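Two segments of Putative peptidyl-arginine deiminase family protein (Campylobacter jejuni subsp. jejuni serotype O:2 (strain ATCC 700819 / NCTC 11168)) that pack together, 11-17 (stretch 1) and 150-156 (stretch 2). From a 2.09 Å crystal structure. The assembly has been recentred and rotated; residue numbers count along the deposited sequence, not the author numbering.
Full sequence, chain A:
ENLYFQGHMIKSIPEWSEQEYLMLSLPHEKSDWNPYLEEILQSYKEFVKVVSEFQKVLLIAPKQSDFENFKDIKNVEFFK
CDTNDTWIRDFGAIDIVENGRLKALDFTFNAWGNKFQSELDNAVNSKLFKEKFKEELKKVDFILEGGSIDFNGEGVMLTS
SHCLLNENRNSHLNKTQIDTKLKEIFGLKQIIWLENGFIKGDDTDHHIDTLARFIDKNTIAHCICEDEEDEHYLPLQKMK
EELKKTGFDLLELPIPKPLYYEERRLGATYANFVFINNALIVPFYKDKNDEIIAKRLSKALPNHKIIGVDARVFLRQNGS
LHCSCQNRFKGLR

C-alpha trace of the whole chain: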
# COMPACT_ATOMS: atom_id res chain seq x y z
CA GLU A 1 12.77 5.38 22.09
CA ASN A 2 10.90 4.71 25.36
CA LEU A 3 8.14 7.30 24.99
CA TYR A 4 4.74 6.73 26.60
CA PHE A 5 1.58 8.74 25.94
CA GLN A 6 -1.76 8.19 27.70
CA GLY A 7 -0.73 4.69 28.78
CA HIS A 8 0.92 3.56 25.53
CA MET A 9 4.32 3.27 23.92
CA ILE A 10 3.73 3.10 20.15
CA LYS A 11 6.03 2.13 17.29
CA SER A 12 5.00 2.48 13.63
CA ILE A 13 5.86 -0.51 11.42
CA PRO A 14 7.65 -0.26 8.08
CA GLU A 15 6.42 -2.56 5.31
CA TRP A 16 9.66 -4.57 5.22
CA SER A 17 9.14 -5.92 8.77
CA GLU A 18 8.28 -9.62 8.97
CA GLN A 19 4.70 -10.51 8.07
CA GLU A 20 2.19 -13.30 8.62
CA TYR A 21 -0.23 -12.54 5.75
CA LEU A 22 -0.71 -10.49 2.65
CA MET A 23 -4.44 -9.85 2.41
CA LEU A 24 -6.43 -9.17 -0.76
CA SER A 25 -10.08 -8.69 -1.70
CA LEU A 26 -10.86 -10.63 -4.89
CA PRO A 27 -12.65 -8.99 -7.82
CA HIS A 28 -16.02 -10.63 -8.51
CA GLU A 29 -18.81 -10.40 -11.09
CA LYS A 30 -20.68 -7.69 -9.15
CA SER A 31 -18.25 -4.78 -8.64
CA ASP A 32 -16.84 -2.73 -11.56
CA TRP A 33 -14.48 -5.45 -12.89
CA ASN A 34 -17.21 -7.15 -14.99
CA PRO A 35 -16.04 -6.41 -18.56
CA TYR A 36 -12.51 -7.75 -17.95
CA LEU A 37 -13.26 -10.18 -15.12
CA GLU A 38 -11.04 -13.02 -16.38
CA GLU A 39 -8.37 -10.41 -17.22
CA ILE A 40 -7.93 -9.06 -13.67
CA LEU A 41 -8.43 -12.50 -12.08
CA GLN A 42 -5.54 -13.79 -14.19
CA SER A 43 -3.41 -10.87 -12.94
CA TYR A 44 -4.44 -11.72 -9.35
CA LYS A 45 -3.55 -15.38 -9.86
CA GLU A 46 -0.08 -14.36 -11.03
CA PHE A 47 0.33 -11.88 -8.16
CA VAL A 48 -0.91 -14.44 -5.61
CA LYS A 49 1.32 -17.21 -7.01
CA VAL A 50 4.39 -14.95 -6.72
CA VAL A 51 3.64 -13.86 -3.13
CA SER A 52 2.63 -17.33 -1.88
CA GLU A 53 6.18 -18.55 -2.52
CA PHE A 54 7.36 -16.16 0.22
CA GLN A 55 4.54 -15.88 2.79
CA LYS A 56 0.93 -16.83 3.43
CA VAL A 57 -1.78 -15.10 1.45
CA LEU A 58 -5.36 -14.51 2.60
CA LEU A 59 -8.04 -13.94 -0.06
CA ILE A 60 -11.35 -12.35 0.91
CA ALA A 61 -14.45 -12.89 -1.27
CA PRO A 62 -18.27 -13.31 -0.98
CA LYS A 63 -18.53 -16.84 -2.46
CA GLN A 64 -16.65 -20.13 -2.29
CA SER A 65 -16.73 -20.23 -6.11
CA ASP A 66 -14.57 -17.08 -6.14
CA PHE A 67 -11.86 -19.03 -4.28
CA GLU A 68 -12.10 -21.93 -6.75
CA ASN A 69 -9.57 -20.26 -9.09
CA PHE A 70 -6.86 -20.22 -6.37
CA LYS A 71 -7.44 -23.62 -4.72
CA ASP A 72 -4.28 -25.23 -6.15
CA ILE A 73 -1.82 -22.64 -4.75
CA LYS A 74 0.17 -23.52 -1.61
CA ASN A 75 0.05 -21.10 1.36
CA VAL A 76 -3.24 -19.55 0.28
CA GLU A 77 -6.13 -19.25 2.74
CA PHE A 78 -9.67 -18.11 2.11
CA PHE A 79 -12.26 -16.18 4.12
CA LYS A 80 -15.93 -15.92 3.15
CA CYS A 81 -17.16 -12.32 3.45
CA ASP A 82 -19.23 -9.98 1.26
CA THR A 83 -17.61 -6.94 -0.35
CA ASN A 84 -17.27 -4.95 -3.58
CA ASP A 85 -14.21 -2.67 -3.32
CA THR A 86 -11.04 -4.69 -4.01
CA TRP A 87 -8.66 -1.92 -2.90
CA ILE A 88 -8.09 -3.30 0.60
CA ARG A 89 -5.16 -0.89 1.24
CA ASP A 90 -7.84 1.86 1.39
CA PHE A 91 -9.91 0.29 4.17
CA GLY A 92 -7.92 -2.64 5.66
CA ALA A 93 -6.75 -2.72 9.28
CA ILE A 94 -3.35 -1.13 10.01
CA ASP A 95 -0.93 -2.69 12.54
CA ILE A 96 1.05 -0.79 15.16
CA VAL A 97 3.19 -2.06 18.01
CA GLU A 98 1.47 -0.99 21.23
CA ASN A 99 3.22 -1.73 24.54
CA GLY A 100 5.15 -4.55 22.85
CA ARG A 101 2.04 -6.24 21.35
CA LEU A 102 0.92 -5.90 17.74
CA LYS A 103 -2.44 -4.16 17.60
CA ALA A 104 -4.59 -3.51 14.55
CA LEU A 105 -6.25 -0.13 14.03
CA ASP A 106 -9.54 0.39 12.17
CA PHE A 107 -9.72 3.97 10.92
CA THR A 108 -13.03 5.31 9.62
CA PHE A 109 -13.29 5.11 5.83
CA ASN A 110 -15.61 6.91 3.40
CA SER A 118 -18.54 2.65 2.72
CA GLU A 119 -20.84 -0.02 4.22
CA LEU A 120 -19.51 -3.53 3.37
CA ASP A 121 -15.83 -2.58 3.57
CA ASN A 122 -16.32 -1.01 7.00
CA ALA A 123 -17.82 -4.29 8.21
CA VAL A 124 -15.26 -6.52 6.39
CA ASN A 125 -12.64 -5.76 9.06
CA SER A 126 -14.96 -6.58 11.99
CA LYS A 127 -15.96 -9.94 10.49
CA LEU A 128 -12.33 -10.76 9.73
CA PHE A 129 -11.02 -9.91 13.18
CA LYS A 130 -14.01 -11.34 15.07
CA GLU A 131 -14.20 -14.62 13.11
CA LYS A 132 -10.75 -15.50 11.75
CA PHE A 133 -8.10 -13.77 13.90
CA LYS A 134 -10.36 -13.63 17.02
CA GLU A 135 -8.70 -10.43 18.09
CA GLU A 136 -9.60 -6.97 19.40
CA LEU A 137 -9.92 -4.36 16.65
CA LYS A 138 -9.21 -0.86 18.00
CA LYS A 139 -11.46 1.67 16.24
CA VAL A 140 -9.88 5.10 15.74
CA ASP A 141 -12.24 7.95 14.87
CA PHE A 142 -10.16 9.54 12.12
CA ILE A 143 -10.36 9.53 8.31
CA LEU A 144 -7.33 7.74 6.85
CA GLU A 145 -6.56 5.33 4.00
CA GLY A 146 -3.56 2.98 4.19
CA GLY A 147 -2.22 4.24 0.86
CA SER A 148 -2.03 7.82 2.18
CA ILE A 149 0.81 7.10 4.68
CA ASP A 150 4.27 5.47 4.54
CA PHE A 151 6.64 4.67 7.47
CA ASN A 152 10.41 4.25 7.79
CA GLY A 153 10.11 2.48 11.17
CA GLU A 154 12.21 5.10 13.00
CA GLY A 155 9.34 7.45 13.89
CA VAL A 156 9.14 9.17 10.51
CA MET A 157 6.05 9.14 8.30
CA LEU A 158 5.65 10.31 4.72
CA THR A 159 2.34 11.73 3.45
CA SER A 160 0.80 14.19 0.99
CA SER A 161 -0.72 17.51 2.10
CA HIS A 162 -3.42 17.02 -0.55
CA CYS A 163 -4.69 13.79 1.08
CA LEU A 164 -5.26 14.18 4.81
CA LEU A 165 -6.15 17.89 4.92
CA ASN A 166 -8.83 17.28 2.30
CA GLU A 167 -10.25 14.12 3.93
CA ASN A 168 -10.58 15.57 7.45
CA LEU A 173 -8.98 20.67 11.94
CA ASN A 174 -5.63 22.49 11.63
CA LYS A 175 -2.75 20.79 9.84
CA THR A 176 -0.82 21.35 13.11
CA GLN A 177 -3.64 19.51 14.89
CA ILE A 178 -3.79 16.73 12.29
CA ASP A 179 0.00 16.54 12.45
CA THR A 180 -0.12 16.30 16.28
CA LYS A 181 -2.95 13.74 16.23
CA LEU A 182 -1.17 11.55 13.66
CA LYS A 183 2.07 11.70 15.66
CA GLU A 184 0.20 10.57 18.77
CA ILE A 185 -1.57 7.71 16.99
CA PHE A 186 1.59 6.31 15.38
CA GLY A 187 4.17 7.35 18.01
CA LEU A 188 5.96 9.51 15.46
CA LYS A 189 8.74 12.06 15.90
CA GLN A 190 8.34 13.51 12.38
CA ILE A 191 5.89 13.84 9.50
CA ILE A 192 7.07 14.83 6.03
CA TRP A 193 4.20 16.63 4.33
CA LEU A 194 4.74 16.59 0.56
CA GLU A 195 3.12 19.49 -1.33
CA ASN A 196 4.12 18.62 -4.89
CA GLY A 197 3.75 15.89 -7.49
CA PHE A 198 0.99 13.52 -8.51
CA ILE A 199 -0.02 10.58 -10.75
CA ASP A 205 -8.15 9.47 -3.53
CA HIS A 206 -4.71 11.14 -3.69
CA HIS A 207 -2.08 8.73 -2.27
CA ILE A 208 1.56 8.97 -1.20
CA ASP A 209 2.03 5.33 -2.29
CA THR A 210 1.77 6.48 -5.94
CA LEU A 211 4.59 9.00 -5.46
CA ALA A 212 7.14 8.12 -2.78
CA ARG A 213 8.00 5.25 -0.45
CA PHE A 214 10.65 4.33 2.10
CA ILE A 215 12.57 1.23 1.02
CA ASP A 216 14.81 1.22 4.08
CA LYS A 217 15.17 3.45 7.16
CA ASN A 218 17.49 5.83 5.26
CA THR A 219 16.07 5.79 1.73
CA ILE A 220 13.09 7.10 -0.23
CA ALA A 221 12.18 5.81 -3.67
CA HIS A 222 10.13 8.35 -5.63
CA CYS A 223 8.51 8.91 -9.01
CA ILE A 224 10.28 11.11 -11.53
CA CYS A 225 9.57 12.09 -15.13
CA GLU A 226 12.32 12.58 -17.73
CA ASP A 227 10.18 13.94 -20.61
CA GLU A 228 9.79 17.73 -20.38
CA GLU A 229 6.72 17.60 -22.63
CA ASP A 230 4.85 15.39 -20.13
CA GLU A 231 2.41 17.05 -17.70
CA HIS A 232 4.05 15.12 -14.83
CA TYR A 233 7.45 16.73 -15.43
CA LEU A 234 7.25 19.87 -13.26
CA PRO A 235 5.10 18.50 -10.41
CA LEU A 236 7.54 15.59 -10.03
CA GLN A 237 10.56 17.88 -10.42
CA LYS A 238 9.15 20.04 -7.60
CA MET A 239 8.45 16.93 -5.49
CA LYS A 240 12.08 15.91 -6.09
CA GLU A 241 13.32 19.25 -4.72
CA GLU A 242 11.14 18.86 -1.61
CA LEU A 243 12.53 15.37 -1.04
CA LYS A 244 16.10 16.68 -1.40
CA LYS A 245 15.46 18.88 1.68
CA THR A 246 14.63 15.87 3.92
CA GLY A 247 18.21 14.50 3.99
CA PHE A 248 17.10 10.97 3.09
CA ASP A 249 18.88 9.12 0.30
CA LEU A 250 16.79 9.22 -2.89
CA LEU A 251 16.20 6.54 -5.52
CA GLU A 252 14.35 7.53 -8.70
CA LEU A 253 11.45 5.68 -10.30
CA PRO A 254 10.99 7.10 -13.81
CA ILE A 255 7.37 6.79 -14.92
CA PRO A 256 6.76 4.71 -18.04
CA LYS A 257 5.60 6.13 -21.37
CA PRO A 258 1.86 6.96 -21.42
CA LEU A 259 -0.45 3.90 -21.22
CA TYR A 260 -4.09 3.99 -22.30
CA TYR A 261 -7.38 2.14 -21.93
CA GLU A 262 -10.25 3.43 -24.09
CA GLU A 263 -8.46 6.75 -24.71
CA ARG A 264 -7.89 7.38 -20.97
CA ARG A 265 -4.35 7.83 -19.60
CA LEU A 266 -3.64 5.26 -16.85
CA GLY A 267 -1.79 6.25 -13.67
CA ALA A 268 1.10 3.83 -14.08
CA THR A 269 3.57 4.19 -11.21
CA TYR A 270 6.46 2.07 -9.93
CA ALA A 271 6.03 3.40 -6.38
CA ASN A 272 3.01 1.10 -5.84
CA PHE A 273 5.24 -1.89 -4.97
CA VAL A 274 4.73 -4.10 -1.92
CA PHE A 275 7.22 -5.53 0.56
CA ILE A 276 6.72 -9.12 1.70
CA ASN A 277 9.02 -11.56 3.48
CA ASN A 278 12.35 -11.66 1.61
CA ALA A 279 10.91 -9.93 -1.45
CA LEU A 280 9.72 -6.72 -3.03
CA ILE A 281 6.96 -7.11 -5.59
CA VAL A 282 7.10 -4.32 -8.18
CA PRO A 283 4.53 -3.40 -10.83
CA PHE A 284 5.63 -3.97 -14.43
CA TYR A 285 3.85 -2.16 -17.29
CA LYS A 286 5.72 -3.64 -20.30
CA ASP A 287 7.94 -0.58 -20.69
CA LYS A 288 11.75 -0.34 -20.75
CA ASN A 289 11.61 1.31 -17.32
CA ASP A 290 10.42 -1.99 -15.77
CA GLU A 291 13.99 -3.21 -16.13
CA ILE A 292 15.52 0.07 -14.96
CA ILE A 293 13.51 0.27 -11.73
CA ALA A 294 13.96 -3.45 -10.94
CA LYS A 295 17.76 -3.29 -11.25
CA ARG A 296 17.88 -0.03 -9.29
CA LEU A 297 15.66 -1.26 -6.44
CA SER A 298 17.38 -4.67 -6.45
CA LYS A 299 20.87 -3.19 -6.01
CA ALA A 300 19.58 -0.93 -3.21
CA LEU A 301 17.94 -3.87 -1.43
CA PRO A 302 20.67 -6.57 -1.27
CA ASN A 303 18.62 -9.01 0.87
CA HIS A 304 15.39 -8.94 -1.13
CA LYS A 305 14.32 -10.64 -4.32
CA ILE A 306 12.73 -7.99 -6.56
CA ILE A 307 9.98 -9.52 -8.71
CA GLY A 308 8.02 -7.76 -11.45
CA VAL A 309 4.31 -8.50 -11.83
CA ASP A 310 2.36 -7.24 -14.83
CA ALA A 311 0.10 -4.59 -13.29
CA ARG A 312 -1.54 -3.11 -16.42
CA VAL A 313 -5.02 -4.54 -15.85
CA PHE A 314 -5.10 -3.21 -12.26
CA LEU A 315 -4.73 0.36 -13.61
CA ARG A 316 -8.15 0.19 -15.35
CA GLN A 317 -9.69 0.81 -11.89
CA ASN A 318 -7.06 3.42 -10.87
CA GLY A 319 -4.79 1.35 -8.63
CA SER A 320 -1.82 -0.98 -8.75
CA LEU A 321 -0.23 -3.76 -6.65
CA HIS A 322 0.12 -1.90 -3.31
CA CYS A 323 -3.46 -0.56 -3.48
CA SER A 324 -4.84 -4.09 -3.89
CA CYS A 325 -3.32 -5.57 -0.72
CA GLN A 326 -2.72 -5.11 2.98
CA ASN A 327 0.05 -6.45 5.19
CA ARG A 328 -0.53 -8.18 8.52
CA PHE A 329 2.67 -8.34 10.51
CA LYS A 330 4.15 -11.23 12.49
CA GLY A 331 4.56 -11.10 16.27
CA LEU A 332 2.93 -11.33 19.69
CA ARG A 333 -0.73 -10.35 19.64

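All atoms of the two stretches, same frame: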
# COMPACT_ATOMS: atom_id res chain seq x y z
N LYS A 11 5.06 2.15 18.37
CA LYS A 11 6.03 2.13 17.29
C LYS A 11 5.30 1.83 15.97
O LYS A 11 4.57 0.85 15.87
CB LYS A 11 7.10 1.07 17.53
CG LYS A 11 7.96 1.31 18.76
N SER A 12 5.51 2.70 14.98
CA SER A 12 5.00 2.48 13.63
C SER A 12 5.85 1.42 12.93
O SER A 12 7.06 1.31 13.19
CB SER A 12 4.98 3.79 12.85
OG SER A 12 6.27 4.39 12.79
N ILE A 13 5.22 0.65 12.04
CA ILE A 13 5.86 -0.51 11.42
C ILE A 13 6.11 -0.25 9.94
O ILE A 13 5.16 0.04 9.20
CB ILE A 13 4.98 -1.77 11.56
CG1 ILE A 13 4.66 -2.05 13.03
CG2 ILE A 13 5.69 -2.99 10.96
CD1 ILE A 13 3.61 -3.13 13.23
N PRO A 14 7.37 -0.35 9.50
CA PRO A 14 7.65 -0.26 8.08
C PRO A 14 7.24 -1.55 7.37
O PRO A 14 7.22 -2.62 7.98
CB PRO A 14 9.16 -0.08 8.03
CG PRO A 14 9.66 -0.80 9.23
CD PRO A 14 8.58 -0.67 10.28
N GLU A 15 6.96 -1.44 6.07
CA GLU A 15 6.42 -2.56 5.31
C GLU A 15 7.37 -3.75 5.20
O GLU A 15 6.93 -4.89 5.01
CB GLU A 15 6.00 -2.09 3.92
CG GLU A 15 4.97 -2.98 3.26
CD GLU A 15 4.26 -2.25 2.15
OE1 GLU A 15 3.35 -1.45 2.46
OE2 GLU A 15 4.65 -2.44 0.97
N TRP A 16 8.67 -3.49 5.32
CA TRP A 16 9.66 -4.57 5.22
C TRP A 16 9.84 -5.41 6.49
O TRP A 16 10.60 -6.37 6.48
CB TRP A 16 11.01 -4.02 4.74
CG TRP A 16 11.62 -3.00 5.64
CD1 TRP A 16 12.35 -3.23 6.76
CD2 TRP A 16 11.58 -1.58 5.47
NE1 TRP A 16 12.76 -2.04 7.31
CE2 TRP A 16 12.30 -1.01 6.53
CE3 TRP A 16 10.99 -0.73 4.52
CZ2 TRP A 16 12.45 0.37 6.68
CZ3 TRP A 16 11.14 0.63 4.66
CH2 TRP A 16 11.86 1.17 5.73
N SER A 17 9.15 -5.07 7.58
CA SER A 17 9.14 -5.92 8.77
C SER A 17 8.42 -7.24 8.46
O SER A 17 7.59 -7.31 7.54
CB SER A 17 8.44 -5.24 9.94
OG SER A 17 9.09 -4.05 10.30
N ASP A 150 3.13 6.36 4.76
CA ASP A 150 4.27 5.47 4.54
C ASP A 150 5.30 5.68 5.67
O ASP A 150 5.63 6.82 5.99
CB ASP A 150 4.89 5.77 3.17
CG ASP A 150 5.86 4.72 2.70
OD1 ASP A 150 5.42 3.71 2.13
OD2 ASP A 150 7.08 4.91 2.88
N PHE A 151 5.78 4.59 6.28
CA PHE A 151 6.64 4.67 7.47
C PHE A 151 8.05 4.14 7.22
O PHE A 151 8.23 3.18 6.47
CB PHE A 151 6.04 3.86 8.61
CG PHE A 151 4.69 4.32 9.03
CD1 PHE A 151 4.54 5.43 9.83
CD2 PHE A 151 3.55 3.64 8.62
CE1 PHE A 151 3.29 5.86 10.23
CE2 PHE A 151 2.30 4.06 9.01
CZ PHE A 151 2.17 5.17 9.82
N ASN A 152 9.04 4.74 7.87
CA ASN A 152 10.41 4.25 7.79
C ASN A 152 10.77 3.36 8.97
O ASN A 152 11.85 2.78 8.99
CB ASN A 152 11.41 5.39 7.60
CG ASN A 152 11.78 6.10 8.89
OD1 ASN A 152 11.02 6.12 9.86
ND2 ASN A 152 12.97 6.71 8.90
N GLY A 153 9.87 3.26 9.95
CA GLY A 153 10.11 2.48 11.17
C GLY A 153 11.05 3.10 12.20
O GLY A 153 11.49 2.42 13.12
N GLU A 154 11.36 4.38 12.05
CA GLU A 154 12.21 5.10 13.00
C GLU A 154 11.48 6.35 13.49
O GLU A 154 12.11 7.30 13.93
CB GLU A 154 13.53 5.51 12.35
CG GLU A 154 14.34 4.37 11.77
CD GLU A 154 14.85 3.39 12.81
OE1 GLU A 154 15.30 3.83 13.89
OE2 GLU A 154 14.82 2.17 12.54
N GLY A 155 10.15 6.33 13.42
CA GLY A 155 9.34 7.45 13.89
C GLY A 155 9.02 8.48 12.83
O GLY A 155 8.40 9.51 13.13
N VAL A 156 9.42 8.24 11.59
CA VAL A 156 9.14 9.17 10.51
C VAL A 156 8.02 8.62 9.63
O VAL A 156 7.99 7.42 9.33
CB VAL A 156 10.39 9.47 9.66
CG1 VAL A 156 10.11 10.58 8.67
CG2 VAL A 156 11.57 9.85 10.54
O HOH W 1 8.15 5.12 11.12
O HOH W 2 8.76 3.37 14.22
O HOH W 3 7.24 1.18 4.92
O HOH W 4 3.50 1.74 3.06

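A segment without regular helix or strand and the end of a strand with the loop that follows it, at least 135 residues apart in sequence wherever they touch, pack here with no direct hydrogen bond between them; van der Waals contact and bridging water hold them together. The backbones come closest at Pro-14 and Gly-153, whose CA atoms lie 4.8 Å apart. On one side the chain enters a type I turn from Pro-14 to Ser-17, closed by Ser-17 N to Pro-14 O at 3.1 Å. On the other, the strand carrying Asp-150 and Phe-151 gives way to a loop, pinned where Asn-152 N donates to Val-156 O at 3.2 Å.

Phe-151 points toward stretch 1, and its m rotamer (chi1 -60°, chi2 -79°) presents a ring face to Ser-12. Ser-12 CB sits 3.9 Å from the centroid of the Phe-151 ring, 28° off the normal, a CH-pi contact in which weakly polarized C-H bonds meet the aromatic electron cloud. Serine suits this site because it is small and has two chemistries: its methylene lies over the ring, while the p rotamer (57°) places OG 2.6 Å from the oxygen of water 1. That water accepts a weak bond from Gly-153 N at 2.8 Å and donates to Val-156 O at 2.9 Å, so it joins the serine to the loop backbone. Water 2 donates to Ser-12 O at 2.9 Å and accepts a weak bond from Gly-155 N at 3.4 Å.

Pro-14 offers a rigid, compact hydrocarbon surface, its CD 3.6 Å from Gly-153 CA and its CB 3.7 Å from Phe-151 O. Proline has no amide hydrogen to satisfy, and its ring holds phi near the observed -75°. The tight approach also explains the glycine opposite: a CB on Gly-153 would lie 2.7 Å from Pro-14 CG, a clash, and its phi of 75° independently favours glycine. At Gly-155 the reason is local, since a CB would jam against the carbonyl oxygen of Glu-154.

Trp-16 starts sideways, but chi1 of 61° (p) and chi2 of 82° bring the end of its indole nearer, with CZ2 3.4 Å from Asn-152 O in an oblique approach. Asn-152 points away from stretch 1 and serves its own loop: with chi1 of 81° (p), OD1 accepts from Glu-154 N at 2.8 Å and Val-156 N at 3.2 Å. A short amide side chain can thus accept from two backbone donors and brace the loop against which Pro-14 and Trp-16 rest. Beside them, water 3 accepts from Glu-15 N at 2.9 Å and donates to Phe-151 O at 2.7 Å, linking turn to strand.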